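PDB 1R5B: eukaryotic peptide chain release factor GTP-binding subunit from Schizosaccharomyces pombe, which is a GTP-binding translation release factor of the elongation factor Tu family, built from a P-loop GTP-binding domain followed by beta-rich domains. Local coordinates for residues A[43-48]-A[122-127]; A[142-147]-A[266-271]; A[402-407]-A[423-428]. One frame throughout, in Å; residues are numbered along the deposited sequence.

Interaction 1 of 3, residues A[43-48]-A[122-127]; sequences HVNIVF and RFSLLD
Strands 43-48 and 122-125 run parallel with a marked twist, their axes 40° apart and 4.5 Å at closest approach, and a ladder of four backbone hydrogen bonds joins them. Val-44 and Ile-46 each use both N-H and C=O: Val-44 N donates to Arg-122 O and Val-44 O accepts from Ser-124 N, while Ile-46 N reaches Ser-124 O at 3.0 Å in an almost straight bond (173°) and Ile-46 O accepts from Leu-126 N at 2.9 Å. On one face of the sheet Val-44, with CG1 anti to its backbone N, lies alongside Phe-123 and brings CG1 to 3.8 Å from ring atom CD2 of Phe-123. Ile-46 crosses the same side chain, its CG2 resting 3.9 Å from Phe-123 CB. Further along, Leu-125 CD2 meets Phe-48 CE1 obliquely at 3.4 Å; the Phe-48 ring also packs on helix 56-66. The opposite face carries His-43, over whose ring lies Arg-122 CD, while the guanidinium of Arg-122 forms a salt bridge with Glu-117. Flanked on its other side by strand 147-153, strand 42-50 has the central position that leads into the probable P-loop, as in GTP-binding domains of the elongation factor Tu type.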
loop_
_atom_site.group_PDB
_atom_site.type_symbol
_atom_site.label_atom_id
_atom_site.label_comp_id
_atom_site.label_asym_id
_atom_site.label_seq_id
_atom_site.Cartn_x
_atom_site.Cartn_y
_atom_site.Cartn_z
ATOM N N HIS A 43 -3.963 6.036 1.477
ATOM C CA HIS A 43 -4.417 6.737 0.285
ATOM C C HIS A 43 -3.714 6.182 -0.925
ATOM O O HIS A 43 -2.491 6.054 -0.924
ATOM C CB HIS A 43 -4.104 8.223 0.349
ATOM C CG HIS A 43 -4.942 8.978 1.332
ATOM N ND1 HIS A 43 -5.230 8.497 2.592
ATOM C CD2 HIS A 43 -5.532 10.196 1.248
ATOM C CE1 HIS A 43 -5.967 9.382 3.237
ATOM N NE2 HIS A 43 -6.165 10.420 2.444
ATOM N N VAL A 44 -4.495 5.909 -1.963
ATOM C CA VAL A 44 -4.021 5.359 -3.230
ATOM C C VAL A 44 -4.674 6.114 -4.384
ATOM O O VAL A 44 -5.822 6.531 -4.276
ATOM C CB VAL A 44 -4.391 3.866 -3.325
ATOM C CG1 VAL A 44 -3.903 3.258 -4.604
ATOM C CG2 VAL A 44 -3.806 3.126 -2.144
ATOM N N ASN A 45 -3.930 6.317 -5.467
ATOM C CA ASN A 45 -4.453 6.938 -6.680
ATOM C C ASN A 45 -4.681 5.875 -7.728
ATOM O O ASN A 45 -3.788 5.068 -8.016
ATOM C CB ASN A 45 -3.459 7.956 -7.244
ATOM C CG ASN A 45 -3.330 9.206 -6.383
ATOM O OD1 ASN A 45 -2.326 9.906 -6.454
ATOM N ND2 ASN A 45 -4.337 9.492 -5.587
ATOM N N ILE A 46 -5.869 5.869 -8.304
ATOM C CA ILE A 46 -6.251 4.866 -9.294
ATOM C C ILE A 46 -6.832 5.548 -10.513
ATOM O O ILE A 46 -7.572 6.526 -10.399
ATOM C CB ILE A 46 -7.238 3.848 -8.688
ATOM C CG1 ILE A 46 -7.483 2.691 -9.653
ATOM C CG2 ILE A 46 -8.545 4.508 -8.305
ATOM C CD1 ILE A 46 -8.105 1.486 -8.988
ATOM N N VAL A 47 -6.473 5.051 -11.683
ATOM C CA VAL A 47 -6.990 5.592 -12.926
ATOM C C VAL A 47 -7.562 4.453 -13.753
ATOM O O VAL A 47 -6.987 3.374 -13.801
ATOM C CB VAL A 47 -5.914 6.360 -13.707
ATOM C CG1 VAL A 47 -4.760 5.443 -14.155
ATOM C CG2 VAL A 47 -6.526 7.061 -14.892
ATOM N N PHE A 48 -8.708 4.705 -14.376
ATOM C CA PHE A 48 -9.382 3.733 -15.227
ATOM C C PHE A 48 -9.243 4.156 -16.686
ATOM O O PHE A 48 -9.401 5.326 -17.022
ATOM C CB PHE A 48 -10.861 3.625 -14.847
ATOM C CG PHE A 48 -11.095 2.890 -13.571
ATOM C CD1 PHE A 48 -10.826 3.486 -12.363
ATOM C CD2 PHE A 48 -11.561 1.593 -13.577
ATOM C CE1 PHE A 48 -11.030 2.802 -11.180
ATOM C CE2 PHE A 48 -11.767 0.909 -12.393
ATOM C CZ PHE A 48 -11.502 1.516 -11.198
ATOM N N ARG A 122 -8.039 3.949 0.807
ATOM C CA ARG A 122 -8.885 4.941 0.137
ATOM C C ARG A 122 -8.358 5.278 -1.250
ATOM O O ARG A 122 -7.278 5.867 -1.369
ATOM C CB ARG A 122 -8.948 6.240 0.931
ATOM C CG ARG A 122 -9.688 7.347 0.172
ATOM C CD ARG A 122 -9.801 8.646 0.903
ATOM N NE ARG A 122 -10.628 8.506 2.093
ATOM C CZ ARG A 122 -11.056 9.531 2.821
ATOM N NH1 ARG A 122 -10.739 10.785 2.484
ATOM N NH2 ARG A 122 -11.808 9.311 3.893
ATOM N N PHE A 123 -9.148 4.971 -2.278
ATOM C CA PHE A 123 -8.737 5.163 -3.663
ATOM C C PHE A 123 -9.301 6.441 -4.259
ATOM O O PHE A 123 -10.502 6.560 -4.468
ATOM C CB PHE A 123 -9.178 3.986 -4.513
ATOM C CG PHE A 123 -8.629 2.683 -4.054
ATOM C CD1 PHE A 123 -9.250 1.980 -3.045
ATOM C CD2 PHE A 123 -7.497 2.157 -4.625
ATOM C CE1 PHE A 123 -8.754 0.789 -2.619
ATOM C CE2 PHE A 123 -6.992 0.952 -4.196
ATOM C CZ PHE A 123 -7.623 0.269 -3.187
ATOM N N SER A 124 -8.423 7.389 -4.544
ATOM C CA SER A 124 -8.793 8.603 -5.246
ATOM C C SER A 124 -8.806 8.346 -6.756
ATOM O O SER A 124 -7.802 7.920 -7.321
ATOM C CB SER A 124 -7.801 9.707 -4.878
ATOM O OG SER A 124 -7.943 10.828 -5.718
ATOM N N LEU A 125 -9.943 8.590 -7.409
ATOM C CA LEU A 125 -10.055 8.363 -8.860
ATOM C C LEU A 125 -9.506 9.534 -9.667
ATOM O O LEU A 125 -10.041 10.626 -9.594
ATOM C CB LEU A 125 -11.508 8.130 -9.270
ATOM C CG LEU A 125 -12.198 6.858 -8.769
ATOM C CD1 LEU A 125 -13.665 7.125 -8.530
ATOM C CD2 LEU A 125 -12.051 5.722 -9.754
ATOM N N LEU A 126 -8.442 9.296 -10.434
ATOM C CA LEU A 126 -7.855 10.315 -11.308
ATOM C C LEU A 126 -8.553 10.357 -12.673
ATOM O O LEU A 126 -9.266 9.425 -13.047
ATOM C CB LEU A 126 -6.358 10.037 -11.524
ATOM C CG LEU A 126 -5.429 9.777 -10.328
ATOM C CD1 LEU A 126 -3.975 9.844 -10.754
ATOM C CD2 LEU A 126 -5.671 10.749 -9.193
ATOM N N ASP A 127 -8.323 11.432 -13.423
ATOM C CA ASP A 127 -8.843 11.556 -14.793
ATOM C C ASP A 127 -7.896 10.922 -15.808
ATOM O O ASP A 127 -6.683 11.126 -15.739
ATOM C CB ASP A 127 -9.087 13.027 -15.139
ATOM C CG ASP A 127 -10.055 13.697 -14.172
ATOM O OD1 ASP A 127 -10.962 12.992 -13.669
ATOM O OD2 ASP A 127 -9.974 14.906 -13.834
#

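Interaction 2 of 3, residues A[142-147]-A[266-271]; sequences ASQADI and LERKVN
The short helix 267-270 packs against the P-loop GTPase-type sheet of this elongation factor Tu-like protein, anchored at its N-terminal end by Asp-146, which lies just ahead of sheet strand 147-153. Leu-266 occupies the N-cap position, and the two N-H groups after it both turn to Asp-146: Glu-267 N donates to Asp-146 O, in the carbonyl plane and on a lone pair, whereas Arg-268 N takes the anti lone pair of Asp-146 OD1 at 3.2 Å. The Asp-146 side chain, CG anti to its carbonyl carbon (chi1 -67°), holds its carboxylate between this helix end and the guanidinium of Arg-268. Arg-268 bends at chi3 (-56°), bringing its guanidinium back for a side-on salt bridge in which NE and NH2 both take part. The two planes are 48° apart, so NE approaches from above the carboxylate while both oxygens meet the guanidinium at its edge. OD2 also accepts from Asn-45 N; so many donors around a buried carboxylate would probably stabilise its negative charge. Gln-144 slides past Arg-268 in the opposite direction, CG to CG 4.0 Å, and its NE2 bonds to Ala-145 O and to Gln-179 O. Ile-147 and Leu-266 lie side by side, Ile-147 CG1 being 3.7 Å from Leu-266 CD2. The shortest of the Arg-268 bonds runs from NH2 to the syn lone pair of Asp-146 OD2, 2.9 Å.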
loop_
_atom_site.group_PDB
_atom_site.type_symbol
_atom_site.label_atom_id
_atom_site.label_comp_id
_atom_site.label_asym_id
_atom_site.label_seq_id
_atom_site.Cartn_x
_atom_site.Cartn_y
_atom_site.Cartn_z
ATOM N N ALA A 142 0.848 13.915 -7.029
ATOM C CA ALA A 142 -0.606 13.931 -6.748
ATOM C C ALA A 142 -1.499 13.647 -7.989
ATOM O O ALA A 142 -2.737 13.596 -7.869
ATOM C CB ALA A 142 -1.002 15.272 -6.098
ATOM N N SER A 143 -0.873 13.492 -9.165
ATOM C CA SER A 143 -1.548 13.032 -10.389
ATOM C C SER A 143 -0.763 11.883 -11.059
ATOM O O SER A 143 -0.908 11.648 -12.274
ATOM C CB SER A 143 -1.722 14.189 -11.385
ATOM O OG SER A 143 -2.407 15.291 -10.814
ATOM N N GLN A 144 0.077 11.191 -10.276
ATOM C CA GLN A 144 0.707 9.942 -10.707
ATOM C C GLN A 144 -0.120 8.815 -10.121
ATOM O O GLN A 144 -0.350 8.746 -8.918
ATOM C CB GLN A 144 2.164 9.867 -10.240
ATOM C CG GLN A 144 2.925 8.577 -10.575
ATOM C CD GLN A 144 2.890 8.191 -12.063
ATOM O OE1 GLN A 144 3.388 8.950 -12.915
ATOM N NE2 GLN A 144 2.328 7.002 -12.375
ATOM N N ALA A 145 -0.600 7.946 -10.985
ATOM C CA ALA A 145 -1.429 6.823 -10.563
ATOM C C ALA A 145 -0.602 5.751 -9.856
ATOM O O ALA A 145 0.539 5.530 -10.197
ATOM C CB ALA A 145 -2.125 6.225 -11.766
ATOM N N ASP A 146 -1.192 5.113 -8.856
ATOM C CA ASP A 146 -0.626 3.911 -8.259
ATOM C C ASP A 146 -1.082 2.669 -9.002
ATOM O O ASP A 146 -0.339 1.700 -9.097
ATOM C CB ASP A 146 -1.048 3.772 -6.800
ATOM C CG ASP A 146 -0.465 4.850 -5.921
ATOM O OD1 ASP A 146 0.766 5.012 -5.895
ATOM O OD2 ASP A 146 -1.167 5.595 -5.224
ATOM N N ILE A 147 -2.307 2.702 -9.506
ATOM C CA ILE A 147 -2.943 1.549 -10.123
ATOM C C ILE A 147 -3.624 1.994 -11.413
ATOM O O ILE A 147 -4.305 3.004 -11.431
ATOM C CB ILE A 147 -4.005 0.958 -9.182
ATOM C CG1 ILE A 147 -3.388 0.459 -7.868
ATOM C CG2 ILE A 147 -4.752 -0.178 -9.865
ATOM C CD1 ILE A 147 -4.422 0.311 -6.736
ATOM N N LEU A 266 2.054 -0.705 -6.049
ATOM C CA LEU A 266 1.556 0.657 -6.224
ATOM C C LEU A 266 2.703 1.539 -6.761
ATOM O O LEU A 266 3.731 1.706 -6.100
ATOM C CB LEU A 266 1.040 1.211 -4.888
ATOM C CG LEU A 266 0.016 0.390 -4.089
ATOM C CD1 LEU A 266 -0.463 1.152 -2.889
ATOM C CD2 LEU A 266 -1.147 0.021 -4.895
ATOM N N GLU A 267 2.524 2.110 -7.944
ATOM C CA GLU A 267 3.629 2.777 -8.647
ATOM C C GLU A 267 4.375 3.849 -7.866
ATOM O O GLU A 267 5.579 3.870 -7.923
ATOM C CB GLU A 267 3.174 3.395 -9.958
ATOM C CG GLU A 267 2.632 2.418 -10.983
ATOM C CD GLU A 267 3.638 1.362 -11.433
ATOM O OE1 GLU A 267 4.866 1.548 -11.289
ATOM O OE2 GLU A 267 3.158 0.334 -11.946
ATOM N N ARG A 268 3.684 4.745 -7.162
ATOM C CA ARG A 268 4.391 5.778 -6.409
ATOM C C ARG A 268 5.309 5.161 -5.359
ATOM O O ARG A 268 6.434 5.616 -5.174
ATOM C CB ARG A 268 3.432 6.764 -5.737
ATOM C CG ARG A 268 2.682 7.658 -6.723
ATOM C CD ARG A 268 1.727 8.657 -6.090
ATOM N NE ARG A 268 0.740 8.005 -5.229
ATOM C CZ ARG A 268 0.036 8.621 -4.291
ATOM N NH1 ARG A 268 0.182 9.915 -4.077
ATOM N NH2 ARG A 268 -0.823 7.932 -3.552
ATOM N N LYS A 269 4.807 4.131 -4.678
ATOM C CA LYS A 269 5.544 3.428 -3.619
ATOM C C LYS A 269 6.703 2.615 -4.218
ATOM O O LYS A 269 7.783 2.596 -3.658
ATOM C CB LYS A 269 4.603 2.498 -2.843
ATOM C CG LYS A 269 4.961 2.246 -1.414
ATOM C CD LYS A 269 4.048 1.178 -0.778
ATOM C CE LYS A 269 2.718 1.730 -0.289
ATOM N NZ LYS A 269 1.725 0.614 -0.008
ATOM N N VAL A 270 6.469 1.970 -5.356
ATOM C CA VAL A 270 7.522 1.216 -6.046
ATOM C C VAL A 270 8.669 2.131 -6.493
ATOM O O VAL A 270 9.839 1.734 -6.476
ATOM C CB VAL A 270 6.967 0.479 -7.300
ATOM C CG1 VAL A 270 8.108 -0.125 -8.164
ATOM C CG2 VAL A 270 5.980 -0.611 -6.897
ATOM N N ASN A 271 8.322 3.354 -6.881
ATOM C CA ASN A 271 9.262 4.299 -7.481
ATOM C C ASN A 271 9.867 5.228 -6.442
ATOM O O ASN A 271 10.710 6.061 -6.764
ATOM C CB ASN A 271 8.562 5.101 -8.578
ATOM C CG ASN A 271 8.283 4.253 -9.820
ATOM O OD1 ASN A 271 7.170 4.184 -10.296
ATOM N ND2 ASN A 271 9.315 3.608 -10.341
#

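Interaction 3 of 3, residues A[402-407]-A[423-428]; sequences HKLDKT and KIIAEL
Lys-423, His-402 and Ile-425 carry this surface contact between loop 402-407 and the chain leading into strand 426-430. His-402 and Ile-425 lie side by side and point the same way, CB of His-402 meeting CG2 of Ile-425 at 3.4 Å. The histidine CG is anti to its carbonyl carbon (chi1 -65°), which sets the imidazole alongside the isoleucine, with ND1 of His-402 3.5 Å from CG1 of Ile-425. At the ring edge ND1 makes a weak hydrogen bond to Ile-425 O, near the imidazole plane. A second weak bond runs from Ile-425 N to His-402 O, an oxygen that Ile-424 CA also approaches, at 3.1 Å, through a CA-H...O contact. Strand 426-430, which follows directly, belongs to the antiparallel sheet of the eEF1A-like C-terminal domain, where it pairs with strands 364-371 and 396-397; loop 402-407 lies against the chain just before it enters that sheet. Leu-404 crosses Ile-425 at about a right angle and sets its CD1 3.5 Å from Ile-425 CG2, on the branch that His-402 also touches. Leu-404 CD1 also lies 4.0 Å from CB of Lys-423. Bent at chi2 and chi3, the lysine runs along the loop until its NZ is 3.7 Å from Asp-405 CA. The carboxylate of Asp-405 stays beyond salt-bridge range, with OD2 4.4 Å from Lys-423 NZ.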
loop_
_atom_site.group_PDB
_atom_site.type_symbol
_atom_site.label_atom_id
_atom_site.label_comp_id
_atom_site.label_asym_id
_atom_site.label_seq_id
_atom_site.Cartn_x
_atom_site.Cartn_y
_atom_site.Cartn_z
ATOM N N HIS A 402 -1.076 18.881 23.280
ATOM C CA HIS A 402 -2.523 18.677 23.075
ATOM C C HIS A 402 -3.107 17.355 23.618
ATOM O O HIS A 402 -2.382 16.384 23.837
ATOM C CB HIS A 402 -2.819 18.758 21.584
ATOM C CG HIS A 402 -2.561 20.102 20.987
ATOM N ND1 HIS A 402 -1.297 20.533 20.651
ATOM C CD2 HIS A 402 -3.400 21.107 20.651
ATOM C CE1 HIS A 402 -1.367 21.747 20.143
ATOM N NE2 HIS A 402 -2.634 22.118 20.127
ATOM N N LYS A 403 -4.434 17.345 23.799
ATOM C CA LYS A 403 -5.207 16.187 24.280
ATOM C C LYS A 403 -6.097 15.547 23.186
ATOM O O LYS A 403 -5.840 14.420 22.762
ATOM C CB LYS A 403 -6.066 16.608 25.482
ATOM C CG LYS A 403 -6.572 15.462 26.351
ATOM C CD LYS A 403 -6.707 15.891 27.813
ATOM C CE LYS A 403 -7.653 17.062 27.963
ATOM N NZ LYS A 403 -8.242 17.134 29.332
ATOM N N LEU A 404 -7.119 16.275 22.732
ATOM C CA LEU A 404 -8.102 15.790 21.745
ATOM C C LEU A 404 -9.156 14.843 22.341
ATOM O O LEU A 404 -8.897 14.127 23.319
ATOM C CB LEU A 404 -7.433 15.083 20.553
ATOM C CG LEU A 404 -6.133 15.607 19.920
ATOM C CD1 LEU A 404 -5.149 14.464 19.725
ATOM C CD2 LEU A 404 -6.401 16.290 18.583
ATOM N N ASP A 405 -10.342 14.845 21.726
ATOM C CA ASP A 405 -11.399 13.872 22.033
ATOM C C ASP A 405 -12.525 13.903 20.999
ATOM O O ASP A 405 -12.802 14.946 20.413
ATOM C CB ASP A 405 -11.990 14.131 23.421
ATOM C CG ASP A 405 -12.972 13.042 23.868
ATOM O OD1 ASP A 405 -14.068 12.922 23.275
ATOM O OD2 ASP A 405 -12.736 12.262 24.815
ATOM N N LYS A 406 -13.178 12.750 20.812
ATOM C CA LYS A 406 -14.337 12.590 19.916
ATOM C C LYS A 406 -13.987 13.042 18.488
ATOM O O LYS A 406 -13.450 12.249 17.717
ATOM C CB LYS A 406 -15.590 13.284 20.483
ATOM C CG LYS A 406 -16.771 12.343 20.714
ATOM C CD LYS A 406 -16.709 11.642 22.072
ATOM C CE LYS A 406 -18.011 10.901 22.389
ATOM N NZ LYS A 406 -18.607 10.212 21.200
ATOM N N THR A 407 -14.267 14.299 18.144
ATOM C CA THR A 407 -13.728 14.895 16.921
ATOM C C THR A 407 -12.361 15.490 17.263
ATOM O O THR A 407 -12.272 16.439 18.048
ATOM C CB THR A 407 -14.683 15.976 16.319
ATOM O OG1 THR A 407 -13.947 16.847 15.446
ATOM C CG2 THR A 407 -15.272 16.917 17.388
ATOM N N LYS A 423 -5.366 11.136 24.725
ATOM C CA LYS A 423 -4.667 11.236 23.450
ATOM C C LYS A 423 -3.503 12.279 23.494
ATOM O O LYS A 423 -3.102 12.700 24.591
ATOM C CB LYS A 423 -5.711 11.559 22.371
ATOM C CG LYS A 423 -6.423 10.317 21.779
ATOM C CD LYS A 423 -7.857 10.133 22.295
ATOM C CE LYS A 423 -8.889 10.374 21.186
ATOM N NZ LYS A 423 -10.301 10.368 21.675
ATOM N N ILE A 424 -2.931 12.660 22.339
ATOM C CA ILE A 424 -1.891 13.722 22.286
ATOM C C ILE A 424 -1.528 14.277 20.887
ATOM O O ILE A 424 -1.791 13.648 19.868
ATOM C CB ILE A 424 -0.570 13.222 22.939
ATOM C CG1 ILE A 424 0.175 14.374 23.644
ATOM C CG2 ILE A 424 0.312 12.552 21.885
ATOM C CD1 ILE A 424 1.731 14.303 23.557
ATOM N N ILE A 425 -0.913 15.461 20.867
ATOM C CA ILE A 425 -0.114 15.933 19.722
ATOM C C ILE A 425 1.077 16.790 20.225
ATOM O O ILE A 425 0.927 17.986 20.483
ATOM C CB ILE A 425 -1.021 16.645 18.613
ATOM C CG1 ILE A 425 -0.558 18.070 18.223
ATOM C CG2 ILE A 425 -2.502 16.641 19.002
ATOM C CD1 ILE A 425 0.704 18.122 17.353
ATOM N N ALA A 426 2.250 16.169 20.396
ATOM C CA ALA A 426 3.416 16.866 20.978
ATOM C C ALA A 426 4.800 16.264 20.676
ATOM O O ALA A 426 4.917 15.140 20.175
ATOM C CB ALA A 426 3.239 16.985 22.470
ATOM N N GLU A 427 5.841 17.035 21.020
ATOM C CA GLU A 427 7.244 16.680 20.739
ATOM C C GLU A 427 7.727 15.472 21.540
ATOM O O GLU A 427 7.382 15.305 22.712
ATOM C CB GLU A 427 8.196 17.865 21.018
ATOM C CG GLU A 427 8.641 18.635 19.777
ATOM C CD GLU A 427 9.973 19.346 19.955
ATOM O OE1 GLU A 427 9.981 20.594 20.031
ATOM O OE2 GLU A 427 11.017 18.657 20.010
ATOM N N LEU A 428 8.543 14.654 20.885
ATOM C CA LEU A 428 9.162 13.485 21.496
ATOM C C LEU A 428 10.651 13.495 21.184
ATOM O O LEU A 428 11.095 14.165 20.254
ATOM C CB LEU A 428 8.537 12.195 20.973
ATOM C CG LEU A 428 7.527 11.533 21.911
ATOM C CD1 LEU A 428 6.313 12.448 22.101
ATOM C CD2 LEU A 428 7.100 10.148 21.390
#

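Overall arrangement
Interactions 1 and 2 adjoin, with centres 10 Å apart, and they meet at strand 42-50, which interaction 1 contains and segment 142-147 flanks. Its one edge pairs with 122-125; its other meets 142-147, where Asn-45 O lies 2.7 Å from Asp-146 N and Val-47 N lies 3.0 Å from Ile-147 O, both probable hydrogen bonds. Interaction 2 thus ties helix 267-270 to the sheet in which interaction 1 lies, and the same strand runs on to the probable P-loop. Interaction 3 belongs to the C-terminal domain and touches neither: its centre is about 30 Å from that of interaction 1 and 31 Å from that of interaction 2, with nearest atoms about 14 and 23 Å away.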